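Local atomic coordinates of DNA alpha-glucosyltransferase (Enterobacteria phage T4, PDB entry 1XV5), a protein that is a bacteriophage glycosyltransferase of the GT-B fold, built from two Rossmann-like domains that face each other across a cleft. Residues A[60-65]-A[91-96]; A[172-177]-A[301-306]; A[187-192]-A[373-378]. One frame throughout, in Å; residues are numbered along the deposited sequence.

Interaction 1. Residues A[60-65]-A[91-96]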
loop_
_atom_site.group_PDB
_atom_site.type_symbol
_atom_site.label_atom_id
_atom_site.label_comp_id
_atom_site.label_asym_id
_atom_site.label_seq_id
_atom_site.Cartn_x
_atom_site.Cartn_y
_atom_site.Cartn_z
ATOM N N VAL A 60 -5.544 8.352 20.323
ATOM C CA VAL A 60 -5.451 9.584 21.086
ATOM C C VAL A 60 -6.146 10.704 20.328
ATOM O O VAL A 60 -6.001 10.832 19.110
ATOM C CB VAL A 60 -3.974 9.972 21.360
ATOM C CG1 VAL A 60 -3.242 10.229 20.053
ATOM C CG2 VAL A 60 -3.917 11.197 22.259
ATOM N N ILE A 61 -6.929 11.499 21.049
ATOM C CA ILE A 61 -7.636 12.614 20.439
ATOM C C ILE A 61 -6.730 13.826 20.565
ATOM O O ILE A 61 -6.590 14.399 21.645
ATOM C CB ILE A 61 -8.964 12.900 21.160
ATOM C CG1 ILE A 61 -9.781 11.610 21.276
ATOM C CG2 ILE A 61 -9.753 13.947 20.389
ATOM C CD1 ILE A 61 -11.041 11.753 22.111
ATOM N N LEU A 62 -6.105 14.207 19.459
ATOM C CA LEU A 62 -5.189 15.337 19.454
ATOM C C LEU A 62 -5.835 16.628 19.933
ATOM O O LEU A 62 -5.233 17.384 20.690
ATOM C CB LEU A 62 -4.613 15.541 18.048
ATOM C CG LEU A 62 -3.745 14.409 17.487
ATOM C CD1 LEU A 62 -3.289 14.772 16.081
ATOM C CD2 LEU A 62 -2.544 14.176 18.387
ATOM N N ALA A 63 -7.063 16.872 19.491
ATOM C CA ALA A 63 -7.777 18.085 19.864
ATOM C C ALA A 63 -8.145 18.172 21.342
ATOM O O ALA A 63 -8.402 19.264 21.851
ATOM C CB ALA A 63 -9.034 18.223 19.016
ATOM N N LYS A 64 -8.159 17.039 22.041
ATOM C CA LYS A 64 -8.546 17.048 23.448
ATOM C C LYS A 64 -7.626 16.296 24.404
ATOM O O LYS A 64 -7.807 16.361 25.620
ATOM C CB LYS A 64 -9.964 16.495 23.583
ATOM C CG LYS A 64 -10.971 17.190 22.684
ATOM C CD LYS A 64 -12.352 16.598 22.849
ATOM C CE LYS A 64 -13.371 17.313 21.980
ATOM N NZ LYS A 64 -14.739 16.760 22.172
ATOM N N GLU A 65 -6.644 15.587 23.861
ATOM C CA GLU A 65 -5.720 14.830 24.696
ATOM C C GLU A 65 -4.266 15.148 24.375
ATOM O O GLU A 65 -3.437 14.247 24.254
ATOM C CB GLU A 65 -5.979 13.331 24.529
ATOM C CG GLU A 65 -7.259 12.851 25.196
ATOM C CD GLU A 65 -7.597 11.408 24.862
ATOM O OE1 GLU A 65 -8.388 10.794 25.610
ATOM O OE2 GLU A 65 -7.083 10.890 23.847
ATOM N N GLU A 91 -9.644 22.969 13.962
ATOM C CA GLU A 91 -8.453 23.717 14.346
ATOM C C GLU A 91 -7.672 23.135 15.519
ATOM O O GLU A 91 -6.445 23.066 15.477
ATOM C CB GLU A 91 -8.826 25.170 14.658
ATOM C CG GLU A 91 -9.251 25.966 13.437
ATOM C CD GLU A 91 -8.169 26.007 12.371
ATOM O OE1 GLU A 91 -7.057 26.497 12.670
ATOM O OE2 GLU A 91 -8.428 25.546 11.238
ATOM N N ALA A 92 -8.378 22.720 16.565
ATOM C CA ALA A 92 -7.726 22.160 17.743
ATOM C C ALA A 92 -6.849 20.962 17.386
ATOM O O ALA A 92 -5.762 20.788 17.935
ATOM C CB ALA A 92 -8.771 21.754 18.773
ATOM N N THR A 93 -7.326 20.140 16.461
ATOM C CA THR A 93 -6.581 18.959 16.045
ATOM C C THR A 93 -5.240 19.319 15.415
ATOM O O THR A 93 -4.193 18.853 15.862
ATOM C CB THR A 93 -7.400 18.124 15.046
ATOM O OG1 THR A 93 -8.562 17.606 15.705
ATOM C CG2 THR A 93 -6.565 16.966 14.501
ATOM N N ILE A 94 -5.274 20.154 14.382
ATOM C CA ILE A 94 -4.054 20.560 13.695
ATOM C C ILE A 94 -3.170 21.453 14.565
ATOM O O ILE A 94 -1.945 21.352 14.522
ATOM C CB ILE A 94 -4.381 21.287 12.370
ATOM C CG1 ILE A 94 -3.088 21.714 11.672
ATOM C CG2 ILE A 94 -5.273 22.489 12.637
ATOM C CD1 ILE A 94 -2.155 20.560 11.343
ATOM N N ASN A 95 -3.787 22.325 15.356
ATOM C CA ASN A 95 -3.022 23.208 16.230
ATOM C C ASN A 95 -2.237 22.396 17.257
ATOM O O ASN A 95 -1.051 22.645 17.486
ATOM C CB ASN A 95 -3.957 24.190 16.943
ATOM C CG ASN A 95 -4.547 25.224 15.999
ATOM O OD1 ASN A 95 -5.453 25.975 16.368
ATOM N ND2 ASN A 95 -4.028 25.277 14.776
ATOM N N ASN A 96 -2.894 21.420 17.876
ATOM C CA ASN A 96 -2.217 20.592 18.863
ATOM C C ASN A 96 -1.176 19.696 18.205
ATOM O O ASN A 96 -0.197 19.312 18.841
ATOM C CB ASN A 96 -3.221 19.748 19.654
ATOM C CG ASN A 96 -4.016 20.575 20.649
ATOM O OD1 ASN A 96 -3.577 21.646 21.064
ATOM N ND2 ASN A 96 -5.177 20.074 21.050
#

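Interaction 2. Residues A[172-177]-A[301-306]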
loop_
_atom_site.group_PDB
_atom_site.type_symbol
_atom_site.label_atom_id
_atom_site.label_comp_id
_atom_site.label_asym_id
_atom_site.label_seq_id
_atom_site.Cartn_x
_atom_site.Cartn_y
_atom_site.Cartn_z
ATOM N N VAL A 172 16.215 13.466 0.998
ATOM C CA VAL A 172 15.064 12.569 0.977
ATOM C C VAL A 172 15.569 11.233 0.452
ATOM O O VAL A 172 16.133 11.160 -0.643
ATOM C CB VAL A 172 13.940 13.070 0.041
ATOM C CG1 VAL A 172 12.778 12.069 0.041
ATOM C CG2 VAL A 172 13.455 14.444 0.494
ATOM N N TYR A 173 15.373 10.184 1.240
ATOM C CA TYR A 173 15.816 8.851 0.863
ATOM C C TYR A 173 14.679 8.044 0.264
ATOM O O TYR A 173 13.518 8.216 0.631
ATOM C CB TYR A 173 16.344 8.113 2.088
ATOM C CG TYR A 173 17.514 8.789 2.754
ATOM C CD1 TYR A 173 18.807 8.643 2.251
ATOM C CD2 TYR A 173 17.330 9.583 3.884
ATOM C CE1 TYR A 173 19.888 9.270 2.859
ATOM C CE2 TYR A 173 18.405 10.216 4.500
ATOM C CZ TYR A 173 19.681 10.054 3.982
ATOM O OH TYR A 173 20.747 10.673 4.593
ATOM N N ASN A 174 15.012 7.149 -0.653
ATOM C CA ASN A 174 13.992 6.311 -1.250
ATOM C C ASN A 174 13.738 5.135 -0.317
ATOM O O ASN A 174 14.623 4.731 0.438
ATOM C CB ASN A 174 14.452 5.789 -2.606
ATOM C CG ASN A 174 13.403 4.937 -3.281
ATOM O OD1 ASN A 174 13.467 3.706 -3.253
ATOM N ND2 ASN A 174 12.414 5.590 -3.882
ATOM N N PHE A 175 12.527 4.592 -0.366
ATOM C CA PHE A 175 12.177 3.443 0.452
ATOM C C PHE A 175 11.098 2.645 -0.260
ATOM O O PHE A 175 10.429 3.157 -1.163
ATOM C CB PHE A 175 11.651 3.888 1.825
ATOM C CG PHE A 175 10.171 4.188 1.848
ATOM C CD1 PHE A 175 9.263 3.249 2.332
ATOM C CD2 PHE A 175 9.688 5.404 1.378
ATOM C CE1 PHE A 175 7.892 3.515 2.353
ATOM C CE2 PHE A 175 8.321 5.686 1.391
ATOM C CZ PHE A 175 7.419 4.737 1.881
ATOM N N GLN A 176 10.955 1.386 0.136
ATOM C CA GLN A 176 9.919 0.511 -0.402
ATOM C C GLN A 176 9.088 0.121 0.810
ATOM O O GLN A 176 9.635 -0.063 1.895
ATOM C CB GLN A 176 10.505 -0.774 -0.986
ATOM C CG GLN A 176 11.419 -0.601 -2.167
ATOM C CD GLN A 176 12.096 -1.908 -2.528
ATOM O OE1 GLN A 176 11.464 -2.832 -3.055
ATOM N NE2 GLN A 176 13.384 -2.001 -2.228
ATOM N N PRO A 177 7.760 0.004 0.649
ATOM C CA PRO A 177 6.884 -0.382 1.766
ATOM C C PRO A 177 6.981 -1.909 1.900
ATOM O O PRO A 177 6.407 -2.648 1.096
ATOM C CB PRO A 177 5.512 0.097 1.301
ATOM C CG PRO A 177 5.581 -0.083 -0.188
ATOM C CD PRO A 177 6.976 0.383 -0.543
ATOM N N TYR A 301 6.301 8.444 -10.400
ATOM C CA TYR A 301 6.034 7.963 -9.048
ATOM C C TYR A 301 6.633 6.592 -8.762
ATOM O O TYR A 301 6.589 6.121 -7.626
ATOM C CB TYR A 301 4.522 7.874 -8.808
ATOM C CG TYR A 301 3.776 9.160 -9.052
ATOM C CD1 TYR A 301 3.995 10.279 -8.247
ATOM C CD2 TYR A 301 2.860 9.271 -10.101
ATOM C CE1 TYR A 301 3.326 11.480 -8.482
ATOM C CE2 TYR A 301 2.185 10.469 -10.347
ATOM C CZ TYR A 301 2.426 11.569 -9.534
ATOM O OH TYR A 301 1.781 12.763 -9.781
ATOM N N LEU A 302 7.191 5.955 -9.785
ATOM C CA LEU A 302 7.734 4.611 -9.627
ATOM C C LEU A 302 9.252 4.495 -9.630
ATOM O O LEU A 302 9.913 4.935 -10.570
ATOM C CB LEU A 302 7.158 3.708 -10.724
ATOM C CG LEU A 302 5.626 3.606 -10.741
ATOM C CD1 LEU A 302 5.160 2.912 -12.016
ATOM C CD2 LEU A 302 5.144 2.844 -9.511
ATOM N N GLN A 303 9.794 3.886 -8.577
ATOM C CA GLN A 303 11.231 3.668 -8.464
ATOM C C GLN A 303 11.459 2.188 -8.150
ATOM O O GLN A 303 11.833 1.420 -9.038
ATOM C CB GLN A 303 11.840 4.565 -7.374
ATOM C CG GLN A 303 13.371 4.631 -7.427
ATOM C CD GLN A 303 13.934 5.883 -6.770
ATOM O OE1 GLN A 303 13.396 6.978 -6.940
ATOM N NE2 GLN A 303 15.036 5.732 -6.038
ATOM N N ARG A 304 11.216 1.782 -6.903
ATOM C CA ARG A 304 11.377 0.379 -6.500
ATOM C C ARG A 304 10.145 -0.146 -5.766
ATOM O O ARG A 304 10.021 -1.339 -5.533
ATOM C CB ARG A 304 12.566 0.201 -5.539
ATOM C CG ARG A 304 13.953 0.464 -6.111
ATOM C CD ARG A 304 15.016 0.223 -5.030
ATOM N NE ARG A 304 14.836 1.116 -3.884
ATOM C CZ ARG A 304 15.394 0.932 -2.690
ATOM N NH1 ARG A 304 15.167 1.798 -1.708
ATOM N NH2 ARG A 304 16.173 -0.119 -2.471
ATOM N N SER A 305 9.229 0.743 -5.407
ATOM C CA SER A 305 8.069 0.332 -4.631
ATOM C C SER A 305 6.873 -0.339 -5.296
ATOM O O SER A 305 6.193 0.264 -6.129
ATOM C CB SER A 305 7.540 1.528 -3.831
ATOM O OG SER A 305 8.555 2.106 -3.033
ATOM N N LEU A 306 6.630 -1.594 -4.927
ATOM C CA LEU A 306 5.434 -2.282 -5.388
ATOM C C LEU A 306 4.514 -1.912 -4.231
ATOM O O LEU A 306 4.978 -1.375 -3.216
ATOM C CB LEU A 306 5.615 -3.802 -5.437
ATOM C CG LEU A 306 6.207 -4.373 -6.726
ATOM C CD1 LEU A 306 6.417 -5.873 -6.562
ATOM C CD2 LEU A 306 5.268 -4.079 -7.904
HETATM O O HOH W 1 10.910 2.901 -4.215
#

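Interaction 3. Residues A[187-192]-A[373-378]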
loop_
_atom_site.group_PDB
_atom_site.type_symbol
_atom_site.label_atom_id
_atom_site.label_comp_id
_atom_site.label_asym_id
_atom_site.label_seq_id
_atom_site.Cartn_x
_atom_site.Cartn_y
_atom_site.Cartn_z
ATOM N N THR A 187 1.044 -18.806 6.446
ATOM C CA THR A 187 -0.306 -18.773 6.994
ATOM C C THR A 187 -1.422 -19.035 5.983
ATOM O O THR A 187 -2.466 -19.571 6.346
ATOM C CB THR A 187 -0.588 -17.402 7.667
ATOM O OG1 THR A 187 0.314 -17.212 8.763
ATOM C CG2 THR A 187 -2.020 -17.330 8.181
ATOM N N TYR A 188 -1.206 -18.680 4.719
ATOM C CA TYR A 188 -2.258 -18.843 3.716
ATOM C C TYR A 188 -2.017 -19.730 2.505
ATOM O O TYR A 188 -2.972 -20.090 1.821
ATOM C CB TYR A 188 -2.691 -17.466 3.201
ATOM C CG TYR A 188 -3.217 -16.565 4.285
ATOM C CD1 TYR A 188 -2.374 -15.674 4.947
ATOM C CD2 TYR A 188 -4.545 -16.643 4.689
ATOM C CE1 TYR A 188 -2.840 -14.883 5.988
ATOM C CE2 TYR A 188 -5.025 -15.858 5.734
ATOM C CZ TYR A 188 -4.166 -14.982 6.378
ATOM O OH TYR A 188 -4.629 -14.212 7.417
ATOM N N TRP A 189 -0.765 -20.071 2.223
ATOM C CA TRP A 189 -0.456 -20.886 1.049
ATOM C C TRP A 189 -1.286 -22.169 0.989
ATOM O O TRP A 189 -1.367 -22.922 1.963
ATOM C CB TRP A 189 1.036 -21.218 1.029
ATOM C CG TRP A 189 1.573 -21.586 -0.327
ATOM C CD1 TRP A 189 1.587 -22.826 -0.901
ATOM C CD2 TRP A 189 2.217 -20.706 -1.257
ATOM N NE1 TRP A 189 2.209 -22.773 -2.127
ATOM C CE2 TRP A 189 2.604 -21.485 -2.372
ATOM C CE3 TRP A 189 2.507 -19.335 -1.255
ATOM C CZ2 TRP A 189 3.270 -20.937 -3.477
ATOM C CZ3 TRP A 189 3.171 -18.788 -2.357
ATOM C CH2 TRP A 189 3.544 -19.593 -3.452
ATOM N N LYS A 190 -1.897 -22.412 -0.165
ATOM C CA LYS A 190 -2.729 -23.592 -0.366
ATOM C C LYS A 190 -2.093 -24.556 -1.357
ATOM O O LYS A 190 -1.273 -24.157 -2.182
ATOM C CB LYS A 190 -4.100 -23.187 -0.919
ATOM C CG LYS A 190 -4.914 -22.264 -0.028
ATOM C CD LYS A 190 -5.431 -22.992 1.203
ATOM C CE LYS A 190 -6.306 -22.083 2.060
ATOM N NZ LYS A 190 -5.539 -20.927 2.598
ATOM N N ASP A 191 -2.475 -25.826 -1.274
ATOM C CA ASP A 191 -1.970 -26.810 -2.218
ATOM C C ASP A 191 -2.700 -26.452 -3.510
ATOM O O ASP A 191 -3.843 -25.989 -3.467
ATOM C CB ASP A 191 -2.337 -28.229 -1.774
ATOM C CG ASP A 191 -1.769 -29.294 -2.700
ATOM O OD1 ASP A 191 -2.423 -29.634 -3.710
ATOM O OD2 ASP A 191 -0.654 -29.787 -2.422
ATOM N N VAL A 192 -2.049 -26.659 -4.650
ATOM C CA VAL A 192 -2.652 -26.312 -5.935
ATOM C C VAL A 192 -4.025 -26.951 -6.172
ATOM O O VAL A 192 -4.877 -26.373 -6.850
ATOM C CB VAL A 192 -1.695 -26.658 -7.115
ATOM C CG1 VAL A 192 -1.521 -28.164 -7.240
ATOM C CG2 VAL A 192 -2.231 -26.060 -8.413
ATOM N N ARG A 373 4.995 -24.223 -10.433
ATOM C CA ARG A 373 6.329 -23.703 -10.703
ATOM C C ARG A 373 6.290 -22.188 -10.833
ATOM O O ARG A 373 7.138 -21.489 -10.284
ATOM C CB ARG A 373 6.912 -24.296 -11.993
ATOM C CG ARG A 373 7.275 -25.771 -11.900
ATOM C CD ARG A 373 8.200 -26.181 -13.045
ATOM N NE ARG A 373 7.545 -26.111 -14.352
ATOM C CZ ARG A 373 6.701 -27.027 -14.818
ATOM N NH1 ARG A 373 6.402 -28.093 -14.087
ATOM N NH2 ARG A 373 6.157 -26.879 -16.019
ATOM N N GLU A 374 5.296 -21.682 -11.556
ATOM C CA GLU A 374 5.191 -20.245 -11.765
ATOM C C GLU A 374 4.964 -19.451 -10.486
ATOM O O GLU A 374 5.606 -18.421 -10.280
ATOM C CB GLU A 374 4.095 -19.936 -12.785
ATOM C CG GLU A 374 4.421 -20.461 -14.181
ATOM C CD GLU A 374 5.745 -19.930 -14.711
ATOM O OE1 GLU A 374 5.884 -18.696 -14.854
ATOM O OE2 GLU A 374 6.650 -20.748 -14.989
ATOM N N ARG A 375 4.070 -19.913 -9.618
ATOM C CA ARG A 375 3.847 -19.156 -8.394
ATOM C C ARG A 375 5.024 -19.284 -7.427
ATOM O O ARG A 375 5.272 -18.376 -6.641
ATOM C CB ARG A 375 2.532 -19.557 -7.713
ATOM C CG ARG A 375 2.420 -20.997 -7.285
ATOM C CD ARG A 375 1.195 -21.179 -6.389
ATOM N NE ARG A 375 1.062 -22.554 -5.921
ATOM C CZ ARG A 375 0.282 -22.927 -4.912
ATOM N NH1 ARG A 375 -0.443 -22.025 -4.261
ATOM N NH2 ARG A 375 0.241 -24.201 -4.548
ATOM N N GLU A 376 5.752 -20.398 -7.473
ATOM C CA GLU A 376 6.915 -20.526 -6.595
ATOM C C GLU A 376 7.933 -19.469 -7.036
ATOM O O GLU A 376 8.623 -18.872 -6.209
ATOM C CB GLU A 376 7.532 -21.930 -6.684
ATOM C CG GLU A 376 6.721 -23.009 -5.968
ATOM C CD GLU A 376 6.817 -22.935 -4.449
ATOM O OE1 GLU A 376 6.092 -23.693 -3.771
ATOM O OE2 GLU A 376 7.619 -22.132 -3.924
ATOM N N LYS A 377 8.017 -19.229 -8.341
ATOM C CA LYS A 377 8.932 -18.212 -8.849
ATOM C C LYS A 377 8.481 -16.816 -8.417
ATOM O O LYS A 377 9.298 -16.002 -7.993
ATOM C CB LYS A 377 9.028 -18.271 -10.377
ATOM C CG LYS A 377 9.885 -19.424 -10.888
ATOM C CD LYS A 377 10.126 -19.349 -12.391
ATOM C CE LYS A 377 8.856 -19.587 -13.184
ATOM N NZ LYS A 377 9.145 -19.733 -14.644
ATOM N N ALA A 378 7.180 -16.548 -8.514
ATOM C CA ALA A 378 6.644 -15.241 -8.137
ATOM C C ALA A 378 6.876 -14.969 -6.662
ATOM O O ALA A 378 7.283 -13.873 -6.283
ATOM C CB ALA A 378 5.157 -15.167 -8.450
HETATM O O HOH W 2 3.689 -24.654 -4.037
HETATM O O HOH W 3 0.789 -27.434 -4.625
#

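Interaction 1. Residues A[60-65]-A[91-96]
Asn96, in the second turn of helix 91-103, reaches over to the loop 60-65, where its ND2 donates to Leu62 O at 2.7 Å with an N-H...O angle of 145°. The loop leaves strand 58-60, an outermost strand of the parallel sheet in the N-terminal Rossmann-like domain, and leads into helix 66-73. The bond is bent, its acceptor lying somewhat off the amide plane; Asn96 CG is anti to the carbonyl carbon (chi1 -73°), and Asn96 CB sits 3.3 Å from the same Leu62 O. One turn earlier, Ala92 CB meets Ala63 CB methyl to methyl at 3.5 Å. The Ala63 methyl also touches Thr93 OG1, at 3.4 Å. With such small groups between them the backbones come close, Ala63 CA lying 4.1 Å from Thr93 CA. Leu62 CB lies 4.0 Å from Thr93 O, and Leu62 also packs on Ala69 and Ala40. In the second shell Asp42 joins both sides: its OD1 bonds Ala63 N and Thr93 OG1, its OD2 Leu62 N. Glu65, the N-cap residue of helix 66-73, turns its carboxylate back toward the strand end; Ile61 N donates to Glu65 OE2 at 2.9 Å, almost straight at 174°, on the anti side of that oxygen.

Interaction 2. Residues A[172-177]-A[301-306]
Arg304 grips Asn174 side-on, NE and NH1 both donating to the one oxygen OD1, with NH1 3.0 Å from Asn174 OD1. OD1 lies in the guanidinium plane, and NH1 meets it on a lone pair, whereas NE comes in tilted from the carbonyl plane. NH1 also forms a salt bridge with Glu394. Gln176 crosses the arginine at about a right angle, its amide end over one guanidinium face. The segments pack tightly at Ser305 and Leu306: Pro177 CD lies 3.5 Å from Ser305 CB, and Pro177 CG 3.3 Å from Leu306 O. The contact joins the two halves of the GT-B fold, strand 172-174 being outermost in the N-terminal sheet and 301-306 a loop of the C-terminal domain. Toward Gln303 the segments spread: Asn174 CA stands 8.2 Å from Gln303 CA, against 4.6 Å between Gln176 CA and Ser305 CA. The partly exposed side chains of Asn174 and Gln303 bridge that wider end tip to tip, amide planes stacked 9° apart, while Gln303 OE1 accepts from Asp143 N. Asn174 CG, anti to the backbone N (chi1 -179°), lies 3.3 Å from Gln303 NE2. A water accepts from Arg304 N and is bonded to Ser305 OG, itself also bonded to His141 ND1.

Interaction 3. Residues A[187-192]-A[373-378]
Trp189 and Arg375 form a surface contact within the C-terminal Rossmann-like domain of the GT-B fold, where Arg375 of helix 368-386 reaches across to the chain leaving helix 181-188. The guanidinium covers one face of the indole toward its rim, the two planes 24° apart, with Trp189 NE1 3.4 Å from Arg375 CZ. Nearer the helix, Arg375 CD reaches Trp189 CZ2 at 3.6 Å. Arg375 CG lies between the backbone N and the carbonyl carbon (chi1 61°), and the chain is extended from CG to NE. The guanidinium grips the backbone end-on: NH2 donates to Lys190 O at 2.8 Å and NH1 to the same Lys190 O at 3.1 Å, the oxygen close to the guanidinium plane. NE pairs with Asp372, and NH1 also donates to Gly317 O, so the group's rotation is fixed from several sides. The indole is held as well through a cation-pi contact with Arg185. Arg185 in turn forms a salt bridge with Glu376, whose OE1 lies 4.0 Å from Trp189 CZ2. Two waters complete the contact. One accepts from Val192 N and, weakly, from Arg375 NH2. The other accepts from Trp189 NE1 at 3.1 Å and donates to Glu376 OE1 at 2.6 Å.

Overall arrangement
The three contacts mark out the two-domain GT-B architecture. Interaction 1 lies at the far edge of the N-terminal domain and interaction 3 on the C-terminal domain, with centres about 46 Å apart on opposite sides of the chain's centre. Interaction 2 joins the domains, its centre about 31 Å from that of interaction 1 and about 26 Å from that of interaction 3. Strands 58-60 and 172-174 are the two outermost strands of the same parallel sheet. Along the chain interaction 1 closes first; the segments of interactions 2 and 3 then alternate, strand 172-174 being followed by helix 181-188. Helix 368-386 runs from interaction 3 to Gln176 and Leu306, tying the C-terminal domain's surface to the interdomain contact.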